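Local coordinates for succinoglycan biosynthesis protein (Bacillus cereus ATCC 14579, PDB 3B55) that binds a calcium ion and belongs to the erythromycin esterase family, although the reaction it carries out, if any, remains unestablished, at residues G115-A119 with V168-D172; N183-Y187 with E251-I255; K202-L206 with D230-I234. The protein carries 1 engineered substitution. All blocks are in the same frame, centred on the assembly; numbering follows the deposited sequence.

Overall arrangement
All three contacts are buried, none on the open surface. Contact 1 lies at the sheet's edge, about 10 Å from the chain's centre, and joins an edge strand to the start of helix 116-128 near the calcium site. Contacts 2 and 3 lie among the helices farther out, about 24 and 27 Å from that centre. Each pairs two roughly antiparallel helices, and contact 3 is nested in the loop that contact 2 closes. Contact 1 relies on backbone polar atoms and two waters, contact 2 on an aromatic and aliphatic interface, and contact 3 on an aliphatic cluster with a long salt bridge beside it. W116 touches W254, linking contacts 1 and 2; I185 and I203 link contacts 2 and 3.

Contact 1 of 3, residues G115-A119 with V168-D172; sequences GWDRA and VIGMD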
ATOM      1  N   GLY A 115       0.810   6.575   6.111  1.00 10.13           N
ATOM      2  CA  GLY A 115       1.987   7.319   6.510  1.00 10.05           C
ATOM      3  C   GLY A 115       2.868   6.505   7.438  1.00  7.22           C
ATOM      4  O   GLY A 115       2.381   5.813   8.334  1.00  6.91           O
ATOM      5  N   TRP A 116       4.176   6.580   7.213  1.00 10.22           N
ATOM      6  CA  TRP A 116       5.136   5.859   8.031  1.00 11.70           C
ATOM      7  C   TRP A 116       5.031   6.272   9.496  1.00 11.54           C
ATOM      8  O   TRP A 116       5.155   5.429  10.381  1.00 12.04           O
ATOM      9  CB  TRP A 116       6.555   6.099   7.496  1.00  8.77           C
ATOM     10  CG  TRP A 116       7.654   5.731   8.450  1.00  5.74           C
ATOM     11  CD1 TRP A 116       8.063   6.438   9.547  1.00  3.86           C
ATOM     12  CD2 TRP A 116       8.501   4.578   8.378  1.00  4.04           C
ATOM     13  NE1 TRP A 116       9.116   5.797  10.160  1.00  5.72           N
ATOM     14  CE2 TRP A 116       9.405   4.653   9.461  1.00  5.22           C
ATOM     15  CE3 TRP A 116       8.585   3.490   7.501  1.00  5.65           C
ATOM     16  CZ2 TRP A 116      10.383   3.677   9.692  1.00  8.01           C
ATOM     17  CZ3 TRP A 116       9.561   2.517   7.730  1.00  5.57           C
ATOM     18  CH2 TRP A 116      10.445   2.620   8.817  1.00  8.39           C
ATOM     19  N   ASP A 117       4.802   7.558   9.750  1.00 12.23           N
ATOM     20  CA  ASP A 117       4.692   8.038  11.125  1.00 16.09           C
ATOM     21  C   ASP A 117       3.448   7.526  11.840  1.00 15.95           C
ATOM     22  O   ASP A 117       3.512   7.110  13.000  1.00 18.31           O
ATOM     23  CB  ASP A 117       4.702   9.575  11.181  1.00 17.76           C
ATOM     24  CG  ASP A 117       3.715  10.208  10.221  1.00 18.27           C
ATOM     25  OD1 ASP A 117       2.682   9.579   9.909  1.00 25.06           O
ATOM     26  OD2 ASP A 117       3.970  11.349   9.784  1.00 21.91           O
ATOM     27  N   ARG A 118       2.315   7.558  11.150  1.00 15.43           N
ATOM     28  CA  ARG A 118       1.063   7.110  11.734  1.00 14.11           C
ATOM     29  C   ARG A 118       1.116   5.614  12.046  1.00 13.13           C
ATOM     30  O   ARG A 118       0.619   5.172  13.084  1.00 15.44           O
ATOM     31  CB  ARG A 118      -0.092   7.459  10.779  1.00 14.36           C
ATOM     32  CG  ARG A 118      -0.150   8.962  10.477  1.00 19.80           C
ATOM     33  CD  ARG A 118      -1.117   9.372   9.364  1.00 18.11           C
ATOM     34  NE  ARG A 118      -2.498   9.463   9.822  1.00 30.26           N
ATOM     35  CZ  ARG A 118      -3.276  10.526   9.655  1.00 23.83           C
ATOM     36  NH1 ARG A 118      -2.821  11.615   9.036  1.00 17.46           N
ATOM     37  NH2 ARG A 118      -4.523  10.489  10.093  1.00 23.81           N
ATOM     38  N   ALA A 119       1.749   4.840  11.170  1.00  9.84           N
ATOM     39  CA  ALA A 119       1.853   3.398  11.377  1.00  7.46           C
ATOM     40  C   ALA A 119       2.721   3.033  12.589  1.00  9.89           C
ATOM     41  O   ALA A 119       2.593   1.940  13.135  1.00  9.87           O
ATOM     42  CB  ALA A 119       2.398   2.725  10.124  1.00  7.63           C
ATOM     43  N   VAL A 168       3.638  -3.846  11.642  1.00  9.77           N
ATOM     44  CA  VAL A 168       2.885  -2.943  10.786  1.00  7.33           C
ATOM     45  C   VAL A 168       3.733  -1.744  10.397  1.00  9.52           C
ATOM     46  O   VAL A 168       4.154  -0.967  11.247  1.00 10.42           O
ATOM     47  CB  VAL A 168       1.601  -2.444  11.476  1.00  6.43           C
ATOM     48  CG1 VAL A 168       0.983  -1.308  10.676  1.00  4.92           C
ATOM     49  CG2 VAL A 168       0.614  -3.584  11.593  1.00  6.72           C
ATOM     50  N   ILE A 169       3.974  -1.601   9.099  1.00  9.23           N
ATOM     51  CA  ILE A 169       4.781  -0.498   8.578  1.00  9.93           C
ATOM     52  C   ILE A 169       3.972   0.397   7.637  1.00  9.53           C
ATOM     53  O   ILE A 169       3.046  -0.062   6.964  1.00 11.40           O
ATOM     54  CB  ILE A 169       6.026  -1.034   7.789  1.00  9.85           C
ATOM     55  CG1 ILE A 169       6.984  -1.771   8.730  1.00 12.07           C
ATOM     56  CG2 ILE A 169       6.753   0.109   7.092  1.00  8.79           C
ATOM     57  CD1 ILE A 169       6.669  -3.241   8.888  1.00 18.25           C
ATOM     58  N   GLY A 170       4.337   1.674   7.603  1.00  8.52           N
ATOM     59  CA  GLY A 170       3.678   2.627   6.731  1.00  6.34           C
ATOM     60  C   GLY A 170       4.673   3.089   5.677  1.00 10.11           C
ATOM     61  O   GLY A 170       5.765   3.564   6.007  1.00  9.11           O
HETATM   62  N   MSE A 171       4.315   2.962   4.405  1.00 11.02           N
HETATM   63  CA  MSE A 171       5.225   3.374   3.352  1.00 15.24           C
HETATM   64  C   MSE A 171       4.952   4.781   2.811  1.00 14.15           C
HETATM   65  O   MSE A 171       5.763   5.317   2.054  1.00 12.35           O
HETATM   66  CB  MSE A 171       5.187   2.359   2.209  1.00 13.36           C
HETATM   67  CG  MSE A 171       3.896   2.360   1.414  1.00 16.79           C
HETATM   68 SE   MSE A 171       3.900   1.045  -0.012  1.00 30.50          SE
HETATM   69  CE  MSE A 171       1.986   0.894  -0.280  1.00 16.39           C
ATOM     70  N   ASP A 172       3.830   5.385   3.203  1.00 11.53           N
ATOM     71  CA  ASP A 172       3.498   6.721   2.707  1.00 12.48           C
ATOM     72  C   ASP A 172       4.164   7.851   3.490  1.00 14.02           C
ATOM     73  O   ASP A 172       4.515   7.688   4.660  1.00 10.84           O
ATOM     74  CB  ASP A 172       1.985   6.931   2.698  1.00 10.63           C
ATOM     75  CG  ASP A 172       1.546   7.875   1.608  1.00 12.51           C
ATOM     76  OD1 ASP A 172       2.419   8.564   1.038  1.00 13.90           O
ATOM     77  OD2 ASP A 172       0.333   7.938   1.323  1.00 17.98           O
TER
HETATM   78  O   HOH W   1       6.138   2.776   9.849  1.00  8.43           O
HETATM   79  O   HOH W   2       5.078   9.353   7.167  1.00 23.98           O
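W116 carries its indole anti to the backbone N (chi1 164°), while I169 holds CG2 anti to its own N. The two side chains run alongside each other in the same direction, and CZ3 of W116 rests 3.8 Å from CG2 of I169. The indole also turns the edge of its six-membered ring to the strand: CE3 of W116 lies 3.2 Å from O of G170, which sits close to the ring plane. From the next turn, A119 presses its methyl onto bare backbone, with its CB 3.3 Å from N of G170, a residue with no side chain to stand in between.

Backbone atoms do the polar work. G115 pairs with D172 as a parallel bridge, and W116 N donates to D172 O over 2.8 Å (N-H...O angle 152°). A CA-H...O contact from G115 CA reaches the same oxygen. Water 1 lies over one face of the indole, near its rim; it donates to W116 O and accepts from G170 N. Water 2 accepts from D117 N and donates to D172 O, so that buried carbonyl is gripped by both an amide and a water.

OD1 of D172 is hydrogen-bonded to NE2 of H283, and this side chain lies about 6 Å from the calcium ion bound by H85 and E113. G115 and W116 lead from strand 109-112 into the first helix of a beta-alpha-beta crossover that returns as edge strand 167-172, hydrogen-bonded alongside. Helix 278-298 touches I169, M171 and D172, while the W116 indole reaches Q257 and I261 of helix 250-268.

Contact 2 of 3, residues N183-Y187 with E251-I255; sequences NIIEY and EFAWI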
ATOM      1  N   ASN A 183      12.044   9.520  17.869  1.00 20.52           N
ATOM      2  CA  ASN A 183      12.749   8.237  17.809  1.00 21.17           C
ATOM      3  C   ASN A 183      14.235   8.493  17.600  1.00 22.94           C
ATOM      4  O   ASN A 183      15.085   7.842  18.211  1.00 26.79           O
ATOM      5  CB  ASN A 183      12.228   7.362  16.662  1.00 17.21           C
ATOM      6  CG  ASN A 183      10.903   6.701  16.986  1.00 23.36           C
ATOM      7  OD1 ASN A 183      10.594   6.444  18.152  1.00 16.45           O
ATOM      8  ND2 ASN A 183      10.121   6.399  15.952  1.00 21.02           N
ATOM      9  N   ILE A 184      14.542   9.445  16.725  1.00 23.11           N
ATOM     10  CA  ILE A 184      15.925   9.802  16.436  1.00 20.73           C
ATOM     11  C   ILE A 184      16.537  10.492  17.651  1.00 21.75           C
ATOM     12  O   ILE A 184      17.656  10.181  18.055  1.00 20.89           O
ATOM     13  CB  ILE A 184      16.009  10.748  15.216  1.00 22.93           C
ATOM     14  CG1 ILE A 184      15.458  10.037  13.975  1.00 23.22           C
ATOM     15  CG2 ILE A 184      17.458  11.196  14.991  1.00 14.90           C
ATOM     16  CD1 ILE A 184      15.310  10.948  12.769  1.00 15.52           C
ATOM     17  N   ILE A 185      15.799  11.435  18.225  1.00 23.48           N
ATOM     18  CA  ILE A 185      16.259  12.166  19.404  1.00 26.05           C
ATOM     19  C   ILE A 185      16.577  11.198  20.552  1.00 28.93           C
ATOM     20  O   ILE A 185      17.654  11.255  21.155  1.00 30.35           O
ATOM     21  CB  ILE A 185      15.177  13.175  19.888  1.00 25.50           C
ATOM     22  CG1 ILE A 185      15.123  14.386  18.949  1.00 27.80           C
ATOM     23  CG2 ILE A 185      15.463  13.625  21.314  1.00 26.50           C
ATOM     24  CD1 ILE A 185      16.398  15.223  18.934  1.00 26.14           C
ATOM     25  N   GLU A 186      15.635  10.306  20.839  1.00 28.65           N
ATOM     26  CA  GLU A 186      15.785   9.338  21.917  1.00 31.79           C
ATOM     27  C   GLU A 186      16.953   8.375  21.768  1.00 31.80           C
ATOM     28  O   GLU A 186      17.621   8.047  22.750  1.00 34.08           O
ATOM     29  CB  GLU A 186      14.485   8.543  22.089  1.00 31.72           C
ATOM     30  CG  GLU A 186      13.377   9.335  22.751  1.00 39.63           C
ATOM     31  CD  GLU A 186      13.805   9.879  24.102  1.00 56.00           C
ATOM     32  OE1 GLU A 186      14.228   9.067  24.957  1.00 53.00           O
ATOM     33  OE2 GLU A 186      13.721  11.112  24.310  1.00 54.35           O
ATOM     34  N   TYR A 187      17.205   7.926  20.544  1.00 32.50           N
ATOM     35  CA  TYR A 187      18.288   6.982  20.289  1.00 31.24           C
ATOM     36  C   TYR A 187      19.680   7.609  20.408  1.00 30.16           C
ATOM     37  O   TYR A 187      20.638   6.936  20.784  1.00 30.94           O
ATOM     38  CB  TYR A 187      18.132   6.370  18.897  1.00 29.89           C
ATOM     39  CG  TYR A 187      19.104   5.254  18.599  1.00 28.46           C
ATOM     40  CD1 TYR A 187      18.824   3.935  18.969  1.00 25.53           C
ATOM     41  CD2 TYR A 187      20.307   5.513  17.946  1.00 23.74           C
ATOM     42  CE1 TYR A 187      19.722   2.904  18.690  1.00 20.65           C
ATOM     43  CE2 TYR A 187      21.211   4.495  17.663  1.00 21.59           C
ATOM     44  CZ  TYR A 187      20.912   3.192  18.037  1.00 22.27           C
ATOM     45  OH  TYR A 187      21.804   2.188  17.747  1.00 27.81           O
ATOM     46  N   GLU A 251      18.513  -1.883  15.557  1.00 36.03           N
ATOM     47  CA  GLU A 251      17.827  -0.697  16.052  1.00 34.68           C
ATOM     48  C   GLU A 251      18.386   0.532  15.347  1.00 33.30           C
ATOM     49  O   GLU A 251      17.666   1.502  15.114  1.00 33.87           O
ATOM     50  CB  GLU A 251      18.003  -0.539  17.561  1.00 37.31           C
ATOM     51  CG  GLU A 251      17.564  -1.739  18.375  1.00 50.54           C
ATOM     52  CD  GLU A 251      17.543  -1.453  19.866  1.00 65.03           C
ATOM     53  OE1 GLU A 251      18.435  -0.722  20.349  1.00 69.67           O
ATOM     54  OE2 GLU A 251      16.637  -1.970  20.557  1.00 71.62           O
ATOM     55  N   PHE A 252      19.673   0.505  15.016  1.00 30.31           N
ATOM     56  CA  PHE A 252      20.263   1.635  14.317  1.00 27.66           C
ATOM     57  C   PHE A 252      19.693   1.656  12.906  1.00 25.64           C
ATOM     58  O   PHE A 252      19.593   2.710  12.275  1.00 26.52           O
ATOM     59  CB  PHE A 252      21.784   1.513  14.265  1.00 25.67           C
ATOM     60  CG  PHE A 252      22.446   2.574  13.424  1.00 30.43           C
ATOM     61  CD1 PHE A 252      22.723   2.344  12.077  1.00 27.24           C
ATOM     62  CD2 PHE A 252      22.763   3.818  13.973  1.00 24.81           C
ATOM     63  CE1 PHE A 252      23.308   3.339  11.289  1.00 24.57           C
ATOM     64  CE2 PHE A 252      23.346   4.817  13.193  1.00 21.12           C
ATOM     65  CZ  PHE A 252      23.616   4.578  11.850  1.00 18.87           C
ATOM     66  N   ALA A 253      19.320   0.480  12.414  1.00 25.94           N
ATOM     67  CA  ALA A 253      18.739   0.372  11.082  1.00 25.08           C
ATOM     68  C   ALA A 253      17.426   1.140  11.080  1.00 24.72           C
ATOM     69  O   ALA A 253      17.139   1.901  10.149  1.00 25.00           O
ATOM     70  CB  ALA A 253      18.502  -1.096  10.726  1.00 22.65           C
ATOM     71  N   TRP A 254      16.634   0.943  12.130  1.00 22.07           N
ATOM     72  CA  TRP A 254      15.358   1.632  12.255  1.00 22.45           C
ATOM     73  C   TRP A 254      15.553   3.141  12.266  1.00 20.76           C
ATOM     74  O   TRP A 254      14.884   3.872  11.534  1.00 20.08           O
ATOM     75  CB  TRP A 254      14.635   1.237  13.550  1.00 27.85           C
ATOM     76  CG  TRP A 254      13.725   0.048  13.430  1.00 34.40           C
ATOM     77  CD1 TRP A 254      13.991  -1.235  13.823  1.00 34.25           C
ATOM     78  CD2 TRP A 254      12.402   0.036  12.887  1.00 36.45           C
ATOM     79  NE1 TRP A 254      12.910  -2.044  13.558  1.00 32.90           N
ATOM     80  CE2 TRP A 254      11.921  -1.290  12.982  1.00 36.22           C
ATOM     81  CE3 TRP A 254      11.573   1.017  12.324  1.00 33.24           C
ATOM     82  CZ2 TRP A 254      10.645  -1.660  12.540  1.00 34.26           C
ATOM     83  CZ3 TRP A 254      10.305   0.651  11.885  1.00 33.09           C
ATOM     84  CH2 TRP A 254       9.854  -0.679  11.996  1.00 34.44           C
ATOM     85  N   ILE A 255      16.467   3.606  13.110  1.00 17.65           N
ATOM     86  CA  ILE A 255      16.741   5.034  13.241  1.00 15.51           C
ATOM     87  C   ILE A 255      17.097   5.648  11.897  1.00 16.83           C
ATOM     88  O   ILE A 255      16.542   6.672  11.505  1.00 17.77           O
ATOM     89  CB  ILE A 255      17.885   5.276  14.244  1.00 13.58           C
ATOM     90  CG1 ILE A 255      17.511   4.661  15.599  1.00 16.62           C
ATOM     91  CG2 ILE A 255      18.174   6.758  14.367  1.00 15.67           C
ATOM     92  CD1 ILE A 255      16.168   5.124  16.153  1.00 16.10           C
TER
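E251 lays its CB 4.0 Å from CE1 of Y187, where two helices pack roughly antiparallel, away from the calcium site. Its carboxylate plane is turned 74° from the tyrosine ring.

One residue on, F252 meets the far end of the same tyrosine. CB of F252 is 3.5 Å from OH of Y187, and the two side chains cross at about a right angle. Y187 CE2 comes to the edge of the phenyl ring, near its plane, 4.1 Å from F252 CD2.

Four residues after E251 comes I255, which fills the gap between the helices. Its CG1 sits over a face of Y187 as a CH-pi contact, 3.7 Å from the ring centroid. The second torsion (chi2 -54°) bends CD1 back toward the other helix, so that it reaches Y187 CB and also lies 3.6 Å from N183 O, a carbonyl already bonded to the amide of Y187. The remaining branch, CG2 of I255, meets CG1 of I184 at 4.3 Å.

The helix axes approach to 10.4 Å and run 138° apart, and the Y187 ring reaches across much of the gap. Between these two segments of helices 178-192 and 250-268 the contacts are apolar and CH-pi, with the buried tyrosine hydroxyl bonded outside them to the carbonyl of L245.

Contact 3 of 3, residues K202-L206 with D230-I234; sequences KIKGL and DAKTI. Engineered in segment 230-234: T233 (natural residue Gln).
This is helix-on-helix packing, in which K202, I203 and L206 of helix 197-206 meet D230, T233 and I234 of helix 221-240. The pair belongs to a group of four helices well away from the calcium site: A231 rests on helix 250-268, while I203 and L206 rest on helix 178-192. The short axes run roughly antiparallel, 140° apart, and approach to 10.2 Å.

The inner half of the interface is aliphatic. I234 keeps its chain extended (chi2 -177°), which pushes CD1 out into the space between the helices. There I203 comes in at about a right angle, with its CG2 a tight 3.5 Å from that CD1. I203 manages this by setting CG1 between its backbone N and carbonyl carbon (chi1 85°), which places CG2 beside the N. L206 reaches I234 tip to tip instead, and the CD1 that does so also passes CB of D230 at 4.1 Å.

Beside this cluster the chemistry becomes polar but looser. K202 stretches across the helix gap; its extended chain carries CE to 3.3 Å from CG2 of T233, closer than usual for two carbons, and the bend at the last torsion then turns NZ toward D230. T233 is an engineered residue; its hydroxyl bonds to the carbonyl of L229, and its methyl meets the lysine. The ammonium makes a long salt bridge with D230, NZ to OD1 3.9 Å. The other carboxylate oxygen has a weak, long ion pair with K226, so the charges attract without close contact. Between the helices, water 3 donates to the carbonyl of K202, its oxygen 2.7 Å from K202 O.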
ATOM      1  N   LYS A 202      17.872  21.116  14.347  1.00 31.18           N
ATOM      2  CA  LYS A 202      17.752  21.012  12.910  1.00 28.91           C
ATOM      3  C   LYS A 202      16.377  20.353  12.849  1.00 25.11           C
ATOM      4  O   LYS A 202      15.509  20.726  12.054  1.00 24.87           O
ATOM      5  CB  LYS A 202      18.812  20.069  12.357  1.00 28.74           C
ATOM      6  CG  LYS A 202      19.985  20.773  11.678  1.00 32.95           C
ATOM      7  CD  LYS A 202      21.123  19.792  11.400  1.00 34.89           C
ATOM      8  CE  LYS A 202      22.429  20.520  11.091  1.00 44.30           C
ATOM      9  NZ  LYS A 202      22.369  21.301   9.824  1.00 45.56           N
ATOM     10  N   ILE A 203      16.181  19.403  13.761  1.00 23.97           N
ATOM     11  CA  ILE A 203      14.927  18.666  13.875  1.00 27.26           C
ATOM     12  C   ILE A 203      13.859  19.574  14.487  1.00 27.05           C
ATOM     13  O   ILE A 203      12.669  19.448  14.183  1.00 29.50           O
ATOM     14  CB  ILE A 203      15.087  17.392  14.772  1.00 22.95           C
ATOM     15  CG1 ILE A 203      14.920  17.743  16.247  1.00 24.96           C
ATOM     16  CG2 ILE A 203      16.446  16.765  14.551  1.00 28.59           C
ATOM     17  CD1 ILE A 203      13.541  17.449  16.790  1.00 32.37           C
ATOM     18  N   LYS A 204      14.289  20.489  15.350  1.00 28.35           N
ATOM     19  CA  LYS A 204      13.363  21.400  16.006  1.00 28.26           C
ATOM     20  C   LYS A 204      12.741  22.344  14.981  1.00 25.50           C
ATOM     21  O   LYS A 204      11.595  22.768  15.123  1.00 26.26           O
ATOM     22  CB  LYS A 204      14.096  22.182  17.099  1.00 33.62           C
ATOM     23  CG  LYS A 204      13.206  22.776  18.177  1.00 43.55           C
ATOM     24  CD  LYS A 204      14.056  23.172  19.377  1.00 56.42           C
ATOM     25  CE  LYS A 204      13.284  24.038  20.337  1.00 59.95           C
ATOM     26  NZ  LYS A 204      12.883  25.284  19.641  1.00 66.33           N
ATOM     27  N   GLY A 205      13.507  22.671  13.947  1.00 22.88           N
ATOM     28  CA  GLY A 205      13.012  23.553  12.908  1.00 20.12           C
ATOM     29  C   GLY A 205      12.223  22.768  11.874  1.00 18.33           C
ATOM     30  O   GLY A 205      11.317  23.295  11.239  1.00 18.12           O
ATOM     31  N   LEU A 206      12.561  21.494  11.712  1.00 20.35           N
ATOM     32  CA  LEU A 206      11.882  20.634  10.747  1.00 18.34           C
ATOM     33  C   LEU A 206      10.489  20.192  11.185  1.00 17.18           C
ATOM     34  O   LEU A 206       9.591  20.053  10.362  1.00 17.91           O
ATOM     35  CB  LEU A 206      12.734  19.393  10.474  1.00 19.28           C
ATOM     36  CG  LEU A 206      13.859  19.533   9.452  1.00 15.50           C
ATOM     37  CD1 LEU A 206      14.822  18.363   9.593  1.00 17.30           C
ATOM     38  CD2 LEU A 206      13.269  19.601   8.040  1.00 17.08           C
ATOM     39  N   ASP A 230      18.863  20.195   5.773  1.00 19.64           N
ATOM     40  CA  ASP A 230      18.860  19.855   7.185  1.00 21.21           C
ATOM     41  C   ASP A 230      18.631  18.357   7.343  1.00 19.29           C
ATOM     42  O   ASP A 230      19.249  17.717   8.186  1.00 20.43           O
ATOM     43  CB  ASP A 230      17.767  20.623   7.933  1.00 21.79           C
ATOM     44  CG  ASP A 230      18.121  22.087   8.151  1.00 28.57           C
ATOM     45  OD1 ASP A 230      19.254  22.496   7.814  1.00 31.84           O
ATOM     46  OD2 ASP A 230      17.263  22.830   8.670  1.00 29.46           O
ATOM     47  N   ALA A 231      17.749  17.800   6.518  1.00 17.82           N
ATOM     48  CA  ALA A 231      17.446  16.371   6.571  1.00 19.56           C
ATOM     49  C   ALA A 231      18.652  15.550   6.112  1.00 20.74           C
ATOM     50  O   ALA A 231      19.018  14.557   6.751  1.00 20.05           O
ATOM     51  CB  ALA A 231      16.227  16.053   5.695  1.00 11.30           C
ATOM     52  N   LYS A 232      19.262  15.964   5.001  1.00 22.82           N
ATOM     53  CA  LYS A 232      20.433  15.264   4.478  1.00 23.97           C
ATOM     54  C   LYS A 232      21.507  15.233   5.548  1.00 23.43           C
ATOM     55  O   LYS A 232      22.164  14.215   5.759  1.00 24.21           O
ATOM     56  CB  LYS A 232      20.987  15.970   3.240  1.00 26.76           C
ATOM     57  CG  LYS A 232      20.242  15.658   1.957  1.00 28.94           C
ATOM     58  CD  LYS A 232      20.882  16.346   0.759  1.00 29.66           C
ATOM     59  CE  LYS A 232      20.184  15.958  -0.547  1.00 42.80           C
ATOM     60  NZ  LYS A 232      20.739  16.685  -1.727  1.00 33.39           N
ATOM     61  N   THR A 233      21.674  16.365   6.220  1.00 22.89           N
ATOM     62  CA  THR A 233      22.662  16.496   7.277  1.00 25.22           C
ATOM     63  C   THR A 233      22.375  15.574   8.462  1.00 19.25           C
ATOM     64  O   THR A 233      23.296  14.989   9.023  1.00 19.86           O
ATOM     65  CB  THR A 233      22.741  17.961   7.763  1.00 26.28           C
ATOM     66  OG1 THR A 233      23.463  18.742   6.800  1.00 31.23           O
ATOM     67  CG2 THR A 233      23.430  18.045   9.112  1.00 37.91           C
ATOM     68  N   ILE A 234      21.111  15.449   8.850  1.00 17.32           N
ATOM     69  CA  ILE A 234      20.761  14.579   9.966  1.00 16.15           C
ATOM     70  C   ILE A 234      21.144  13.142   9.639  1.00 16.85           C
ATOM     71  O   ILE A 234      21.768  12.459  10.452  1.00 19.45           O
ATOM     72  CB  ILE A 234      19.259  14.646  10.291  1.00 18.29           C
ATOM     73  CG1 ILE A 234      18.923  16.023  10.870  1.00 15.75           C
ATOM     74  CG2 ILE A 234      18.885  13.537  11.261  1.00 14.34           C
ATOM     75  CD1 ILE A 234      17.478  16.186  11.286  1.00 20.02           C
TER
HETATM   76  O   HOH W   3      15.726  22.917  10.547  1.00 14.34           O